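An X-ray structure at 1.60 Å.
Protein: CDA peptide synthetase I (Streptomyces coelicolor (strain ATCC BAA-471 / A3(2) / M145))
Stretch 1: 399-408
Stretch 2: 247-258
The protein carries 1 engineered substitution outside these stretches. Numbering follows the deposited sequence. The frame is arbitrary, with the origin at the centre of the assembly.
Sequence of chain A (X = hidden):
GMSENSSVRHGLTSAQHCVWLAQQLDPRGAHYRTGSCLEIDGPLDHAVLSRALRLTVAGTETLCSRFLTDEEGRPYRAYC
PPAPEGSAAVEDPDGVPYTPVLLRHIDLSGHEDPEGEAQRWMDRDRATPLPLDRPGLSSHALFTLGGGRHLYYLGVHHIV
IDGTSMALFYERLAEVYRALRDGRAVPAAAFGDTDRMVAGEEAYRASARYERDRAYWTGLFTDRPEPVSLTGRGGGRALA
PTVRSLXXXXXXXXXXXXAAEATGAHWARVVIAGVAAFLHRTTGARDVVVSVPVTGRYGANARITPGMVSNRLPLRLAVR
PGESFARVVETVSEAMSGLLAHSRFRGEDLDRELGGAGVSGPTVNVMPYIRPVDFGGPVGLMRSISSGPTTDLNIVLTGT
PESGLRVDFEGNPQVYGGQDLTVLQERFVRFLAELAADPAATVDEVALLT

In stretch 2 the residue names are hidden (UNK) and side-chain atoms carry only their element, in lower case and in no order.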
ATOM      1  N   GLY A 399      -7.743   0.316  -8.907  1.00 14.12           N
ATOM      2  CA  GLY A 399      -8.835   0.467  -9.847  1.00 15.52           C
ATOM      3  C   GLY A 399     -10.150   0.058  -9.216  1.00 14.18           C
ATOM      4  O   GLY A 399     -10.245  -0.081  -7.996  1.00 15.31           O
ATOM      5  N   THR A 400     -11.160  -0.133 -10.057  1.00 13.93           N
ATOM      6  CA  THR A 400     -12.487  -0.544  -9.613  1.00 12.30           C
ATOM      7  C   THR A 400     -13.063  -1.539 -10.614  1.00 12.36           C
ATOM      8  O   THR A 400     -12.570  -1.647 -11.736  1.00 14.00           O
ATOM      9  CB  THR A 400     -13.454   0.648  -9.493  1.00 16.48           C
ATOM     10  OG1 THR A 400     -13.650   1.233 -10.785  1.00 19.50           O
ATOM     11  CG2 THR A 400     -12.916   1.699  -8.536  1.00 20.10           C
ATOM     12  N   PRO A 401     -14.118  -2.269 -10.220  1.00 13.97           N
ATOM     13  CA  PRO A 401     -14.737  -3.183 -11.184  1.00 12.64           C
ATOM     14  C   PRO A 401     -15.184  -2.473 -12.465  1.00 13.55           C
ATOM     15  O   PRO A 401     -15.051  -3.032 -13.555  1.00 16.02           O
ATOM     16  CB  PRO A 401     -15.931  -3.738 -10.406  1.00 12.79           C
ATOM     17  CG  PRO A 401     -15.451  -3.737  -8.971  1.00 12.26           C
ATOM     18  CD  PRO A 401     -14.642  -2.464  -8.856  1.00 12.75           C
ATOM     19  N   GLU A 402     -15.673  -1.243 -12.332  1.00 14.48           N
ATOM     20  CA  GLU A 402     -16.215  -0.506 -13.470  1.00 15.33           C
ATOM     21  C   GLU A 402     -15.132   0.095 -14.365  1.00 18.46           C
ATOM     22  O   GLU A 402     -15.326   0.206 -15.573  1.00 18.94           O
ATOM     23  CB  GLU A 402     -17.142   0.611 -12.982  1.00 20.00           C
ATOM     24  CG  GLU A 402     -18.385   0.118 -12.245  1.00 26.52           C
ATOM     25  CD  GLU A 402     -18.105  -0.351 -10.820  1.00 28.61           C
ATOM     26  OE1 GLU A 402     -17.039  -0.013 -10.256  1.00 23.11           O
ATOM     27  OE2 GLU A 402     -18.961  -1.065 -10.261  1.00 30.39           O
ATOM     28  N   SER A 403     -14.000   0.486 -13.778  1.00 15.97           N
ATOM     29  CA  SER A 403     -12.954   1.188 -14.526  1.00 19.12           C
ATOM     30  C   SER A 403     -11.822   0.260 -14.962  1.00 22.70           C
ATOM     31  O   SER A 403     -10.972   0.646 -15.772  1.00 22.37           O
ATOM     32  CB  SER A 403     -12.381   2.334 -13.687  1.00 22.77           C
ATOM     33  OG  SER A 403     -11.639   1.853 -12.575  1.00 22.74           O
ATOM     34  N   GLY A 404     -11.817  -0.960 -14.432  1.00 15.87           N
ATOM     35  CA  GLY A 404     -10.755  -1.910 -14.710  1.00 16.42           C
ATOM     36  C   GLY A 404      -9.754  -1.935 -13.574  1.00 18.16           C
ATOM     37  O   GLY A 404      -9.728  -1.025 -12.743  1.00 15.82           O
ATOM     38  N   LEU A 405      -8.922  -2.971 -13.550  1.00 13.73           N
ATOM     39  CA  LEU A 405      -8.005  -3.199 -12.440  1.00 15.59           C
ATOM     40  C   LEU A 405      -6.580  -3.424 -12.909  1.00 14.75           C
ATOM     41  O   LEU A 405      -6.342  -3.938 -13.999  1.00 17.95           O
ATOM     42  CB  LEU A 405      -8.450  -4.412 -11.622  1.00 15.24           C
ATOM     43  CG  LEU A 405      -9.776  -4.290 -10.878  1.00 12.00           C
ATOM     44  CD1 LEU A 405     -10.258  -5.659 -10.412  1.00 17.55           C
ATOM     45  CD2 LEU A 405      -9.642  -3.347  -9.695  1.00 16.98           C
ATOM     46  N   ARG A 406      -5.637  -3.029 -12.066  1.00 13.66           N
ATOM     47  CA  ARG A 406      -4.273  -3.514 -12.171  1.00 14.39           C
ATOM     48  C   ARG A 406      -4.038  -4.418 -10.978  1.00 15.20           C
ATOM     49  O   ARG A 406      -4.231  -4.005  -9.836  1.00 16.83           O
ATOM     50  CB  ARG A 406      -3.264  -2.364 -12.201  1.00 22.01           C
ATOM     51  CG  ARG A 406      -1.908  -2.761 -12.763  1.00 34.80           C
ATOM     52  CD  ARG A 406      -1.686  -2.177 -14.152  1.00 43.00           C
ATOM     53  NE  ARG A 406      -0.723  -2.953 -14.931  1.00 41.64           N
ATOM     54  CZ  ARG A 406      -0.742  -3.069 -16.257  1.00 45.34           C
ATOM     55  NH1 ARG A 406      -1.680  -2.464 -16.975  1.00 35.00           N
ATOM     56  NH2 ARG A 406       0.179  -3.800 -16.871  1.00 60.27           N
ATOM     57  N   VAL A 407      -3.653  -5.660 -11.253  1.00 14.43           N
ATOM     58  CA  VAL A 407      -3.380  -6.636 -10.209  1.00 15.85           C
ATOM     59  C   VAL A 407      -1.882  -6.875 -10.146  1.00 13.92           C
ATOM     60  O   VAL A 407      -1.285  -7.345 -11.113  1.00 17.64           O
ATOM     61  CB  VAL A 407      -4.106  -7.969 -10.469  1.00 16.19           C
ATOM     62  CG1 VAL A 407      -3.813  -8.974  -9.359  1.00 18.75           C
ATOM     63  CG2 VAL A 407      -5.606  -7.741 -10.612  1.00 16.64           C
ATOM     64  N   ASP A 408      -1.280  -6.533  -9.011  1.00 13.62           N
ATOM     65  CA  ASP A 408       0.148  -6.746  -8.805  1.00 15.19           C
ATOM     66  C   ASP A 408       0.372  -7.896  -7.835  1.00 13.93           C
ATOM     67  O   ASP A 408      -0.153  -7.888  -6.719  1.00 16.91           O
ATOM     68  CB  ASP A 408       0.818  -5.479  -8.267  1.00 18.34           C
ATOM     69  CG  ASP A 408       1.100  -4.455  -9.351  1.00 24.92           C
ATOM     70  OD1 ASP A 408       0.340  -4.403 -10.334  1.00 22.31           O
ATOM     71  OD2 ASP A 408       2.095  -3.709  -9.223  1.00 35.48           O
ATOM     72  N   UNK A 247      -2.877  -6.109 -16.135  1.00 20.85           N
ATOM     73  CA  UNK A 247      -3.979  -5.198 -16.386  1.00 21.38           C
ATOM     74  C   UNK A 247      -5.228  -5.940 -16.814  1.00 20.51           C
ATOM     75  O   UNK A 247      -5.182  -6.765 -17.734  1.00 20.48           O
ATOM     76  N   UNK A 248      -6.336  -5.644 -16.138  1.00 17.32           N
ATOM     77  CA  UNK A 248      -7.632  -6.246 -16.433  1.00 19.19           C
ATOM     78  C   UNK A 248      -8.608  -5.163 -16.871  1.00 16.19           C
ATOM     79  O   UNK A 248      -8.935  -4.275 -16.086  1.00 18.00           O
ATOM     80  c   UNK A 248      -8.188  -6.976 -15.211  1.00 17.29           C
ATOM     81  c   UNK A 248      -7.994  -8.631 -13.363  1.00 20.59           C
ATOM     82  c   UNK A 248      -7.316  -8.074 -14.604  1.00 19.81           C
ATOM     83  c   UNK A 248      -7.044  -9.179 -15.613  1.00 21.26           C
ATOM     84  N   UNK A 249      -9.080  -5.224 -18.125  1.00 18.77           N
ATOM     85  CA  UNK A 249     -10.035  -4.201 -18.552  1.00 19.25           C
ATOM     86  C   UNK A 249     -11.418  -4.429 -17.947  1.00 18.00           C
ATOM     87  O   UNK A 249     -11.668  -5.500 -17.401  1.00 17.14           O
ATOM     88  c   UNK A 249      -9.756  -5.798 -20.285  1.00 24.18           C
ATOM     89  c   UNK A 249     -10.063  -4.365 -20.068  1.00 20.39           C
ATOM     90  c   UNK A 249      -8.774  -6.173 -19.209  1.00 20.84           C
ATOM     91  N   UNK A 250     -12.305  -3.429 -18.037  1.00 17.11           N
ATOM     92  CA  UNK A 250     -13.662  -3.545 -17.484  1.00 19.93           C
ATOM     93  C   UNK A 250     -14.425  -4.789 -17.955  1.00 21.41           C
ATOM     94  O   UNK A 250     -15.219  -5.334 -17.189  1.00 18.83           O
ATOM     95  c   UNK A 250     -14.344  -2.267 -17.981  1.00 22.83           C
ATOM     96  c   UNK A 250     -13.232  -1.286 -18.099  1.00 24.73           C
ATOM     97  c   UNK A 250     -12.041  -2.078 -18.564  1.00 19.49           C
ATOM     98  N   UNK A 251     -14.183  -5.235 -19.184  1.00 20.36           N
ATOM     99  CA  UNK A 251     -14.843  -6.432 -19.699  1.00 23.08           C
ATOM    100  C   UNK A 251     -14.568  -7.643 -18.803  1.00 23.04           C
ATOM    101  O   UNK A 251     -15.396  -8.554 -18.710  1.00 25.56           O
ATOM    102  o   UNK A 251     -17.242  -8.799 -22.136  1.00 53.99           O
ATOM    103  c   UNK A 251     -16.547  -7.773 -21.977  1.00 41.35           C
ATOM    104  o   UNK A 251     -17.031  -6.623 -21.975  1.00 45.98           O
ATOM    105  c   UNK A 251     -15.048  -7.938 -21.781  1.00 37.97           C
ATOM    106  c   UNK A 251     -14.388  -6.720 -21.134  1.00 25.33           C
ATOM    107  N   UNK A 252     -13.412  -7.646 -18.143  1.00 19.40           N
ATOM    108  CA  UNK A 252     -13.035  -8.744 -17.257  1.00 20.77           C
ATOM    109  C   UNK A 252     -13.416  -8.481 -15.796  1.00 18.96           C
ATOM    110  O   UNK A 252     -13.690  -9.424 -15.057  1.00 24.09           O
ATOM    111  c   UNK A 252      -9.662 -10.192 -18.604  1.00 33.40           C
ATOM    112  n   UNK A 252      -8.573 -13.209 -16.810  1.00 34.15           N
ATOM    113  c   UNK A 252     -11.529  -9.018 -17.347  1.00 22.07           C
ATOM    114  c   UNK A 252      -8.508 -12.090 -17.518  1.00 24.17           C
ATOM    115  n   UNK A 252      -9.622 -11.431 -17.829  1.00 26.11           N
ATOM    116  n   UNK A 252      -7.326 -11.634 -17.914  1.00 33.85           N
ATOM    117  c   UNK A 252     -11.069  -9.602 -18.688  1.00 24.42           C
ATOM    118  N   UNK A 253     -13.451  -7.211 -15.387  1.00 16.02           N
ATOM    119  CA  UNK A 253     -13.584  -6.863 -13.968  1.00 13.96           C
ATOM    120  C   UNK A 253     -15.005  -6.488 -13.535  1.00 15.93           C
ATOM    121  O   UNK A 253     -15.319  -6.527 -12.346  1.00 15.86           O
ATOM    122  c   UNK A 253     -12.643  -5.690 -13.587  1.00 13.62           C
ATOM    123  c   UNK A 253     -11.198  -6.030 -13.919  1.00 17.62           C
ATOM    124  o   UNK A 253     -13.016  -4.502 -14.294  1.00 16.20           O
ATOM    125  N   UNK A 254     -15.860  -6.125 -14.485  1.00 15.42           N
ATOM    126  CA  UNK A 254     -17.234  -5.746 -14.156  1.00 14.67           C
ATOM    127  C   UNK A 254     -17.966  -6.829 -13.368  1.00 14.59           C
ATOM    128  O   UNK A 254     -18.825  -6.524 -12.539  1.00 15.26           O
ATOM    129  c   UNK A 254     -18.016  -5.424 -15.434  1.00 15.78           C
ATOM    130  o   UNK A 254     -18.873  -4.762 -17.956  1.00 21.33           O
ATOM    131  o   UNK A 254     -18.128  -2.696 -17.908  1.00 23.11           O
ATOM    132  c   UNK A 254     -18.292  -3.816 -17.378  1.00 22.26           C
ATOM    133  c   UNK A 254     -17.757  -4.024 -15.970  1.00 19.15           C
ATOM    134  N   UNK A 255     -17.624  -8.091 -13.620  1.00 14.51           N
ATOM    135  CA  UNK A 255     -18.283  -9.203 -12.943  1.00 14.41           C
ATOM    136  C   UNK A 255     -18.106  -9.123 -11.421  1.00 14.97           C
ATOM    137  O   UNK A 255     -18.969  -9.576 -10.672  1.00 14.74           O
ATOM    138  c   UNK A 255     -16.296 -10.762 -13.109  1.00 16.65           C
ATOM    139  c   UNK A 255     -17.762 -10.563 -13.467  1.00 17.21           C
ATOM    140  c   UNK A 255     -18.616 -11.711 -12.940  1.00 16.63           C
ATOM    141  N   UNK A 256     -17.002  -8.531 -10.967  1.00 13.71           N
ATOM    142  CA  UNK A 256     -16.771  -8.356  -9.536  1.00 12.16           C
ATOM    143  C   UNK A 256     -17.807  -7.415  -8.935  1.00 14.85           C
ATOM    144  O   UNK A 256     -18.271  -7.618  -7.812  1.00 14.35           O
ATOM    145  c   UNK A 256     -14.204  -8.752  -9.607  1.00 17.46           C
ATOM    146  c   UNK A 256     -12.888  -8.008  -9.474  1.00 14.09           C
ATOM    147  c   UNK A 256     -14.220  -9.974  -8.701  1.00 20.65           C
ATOM    148  c   UNK A 256     -15.364  -7.815  -9.278  1.00 13.83           C
ATOM    149  N   UNK A 257     -18.165  -6.384  -9.693  1.00 12.71           N
ATOM    150  CA  UNK A 257     -19.204  -5.459  -9.282  1.00 16.28           C
ATOM    151  C   UNK A 257     -20.565  -6.125  -9.216  1.00 16.06           C
ATOM    152  O   UNK A 257     -21.357  -5.835  -8.325  1.00 15.38           O
ATOM    153  N   UNK A 258     -20.840  -7.021 -10.159  1.00 14.29           N
ATOM    154  CA  UNK A 258     -22.111  -7.731 -10.173  1.00 14.23           C
ATOM    155  C   UNK A 258     -22.194  -8.698  -8.997  1.00 15.17           C
ATOM    156  O   UNK A 258     -23.261  -8.865  -8.398  1.00 14.17           O
ATOM    157  c   UNK A 258     -22.302  -8.469 -11.501  1.00 15.27           C
ATOM    158  c   UNK A 258     -21.181  -9.023 -15.306  1.00 20.66           C
ATOM    159  c   UNK A 258     -22.507  -7.530 -12.680  1.00 15.69           C
ATOM    160  n   UNK A 258     -20.418 -10.020 -15.734  1.00 24.70           N
ATOM    161  n   UNK A 258     -22.154  -9.264 -14.429  1.00 19.00           N
ATOM    162  c   UNK A 258     -23.065  -8.252 -13.899  1.00 20.98           C
ATOM    163  n   UNK A 258     -20.959  -7.791 -15.749  1.00 19.31           N
TER
HETATM  164  O   HOH W   1     -17.309  -0.324 -17.272  1.00 18.15           O

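Position 247 has backbone atoms alone, so it is Gly-247. Its CA lies over one face of the Arg-406 guanidinium, 3.6 Å from NH1 of Arg-406; an ideal CB here would come within 2.6 Å of that same NH1, a clash.

Position 248 carries four carbons, forked at the second: Leu-248. Its N donates to O of Leu-405 (2.7 Å) and its O accepts from N of Leu-405 (2.9 Å), the hydrogen-bonded pair of an antiparallel bridge.

Positions 249 and 250 each have three carbons closing a ring onto the backbone N. The first, Pro-249, points away from stretch 1 and holds the N-cap position of a helix. The second, Pro-250, lies in the first turn, and its CB sits 3.6 Å from O of Glu-402.

At 251, three carbons end in two oxygens, a chain long enough for Glu-251; it points away and touches nothing on stretch 1. Position 252 runs three carbons, a nitrogen, then a carbon bearing two more nitrogens: Arg-252, also out of contact.

Position 253 has one carbon carrying an oxygen and a carbon, the mark of Thr-253. OG1 donates to O of Pro-401 at 2.6 Å, while CG2 packs 3.6 Å from CD1 of Leu-405, so it serves two kinds of neighbor.

Position 254 again shows three carbons and two terminal oxygens. This is Glu-254, whose OE2 accepts from water 1 (2.6 Å); the water also donates to O of Glu-402 (2.7 Å).

Position 255, one carbon carrying two more, is Val-255 and faces away. Position 256 has four carbons forked at the second: Leu-256, pointing toward stretch 1, with CD1 3.6 Å from CD1 of Leu-405.

Position 257 has no side chain. Gly-257 brings its N to 3.5 Å from CB of Pro-401, and an ideal CB would be tight against that atom at 3.4 Å. Position 258 repeats the three carbons, nitrogen and two-nitrogen carbon of Arg-258, beyond reach.

The contact joins a short strand pairing to a helix set nearly at right angles to strand 404-408, at 97°. Two backbone bonds fix the register at Leu-405, whose side chain shares a sheet face with Leu-248 and also meets the helix through Thr-253 and Leu-256. Glycine permits close approach: a CB on Gly-404 would stand 2.9 Å from O of Leu-248, a clash. The rule is to set register with backbone, fill with leucine, and anchor the turn's carbonyl with one threonine.

Stretch 2, residues 247-258: GLPPERTEVLGR
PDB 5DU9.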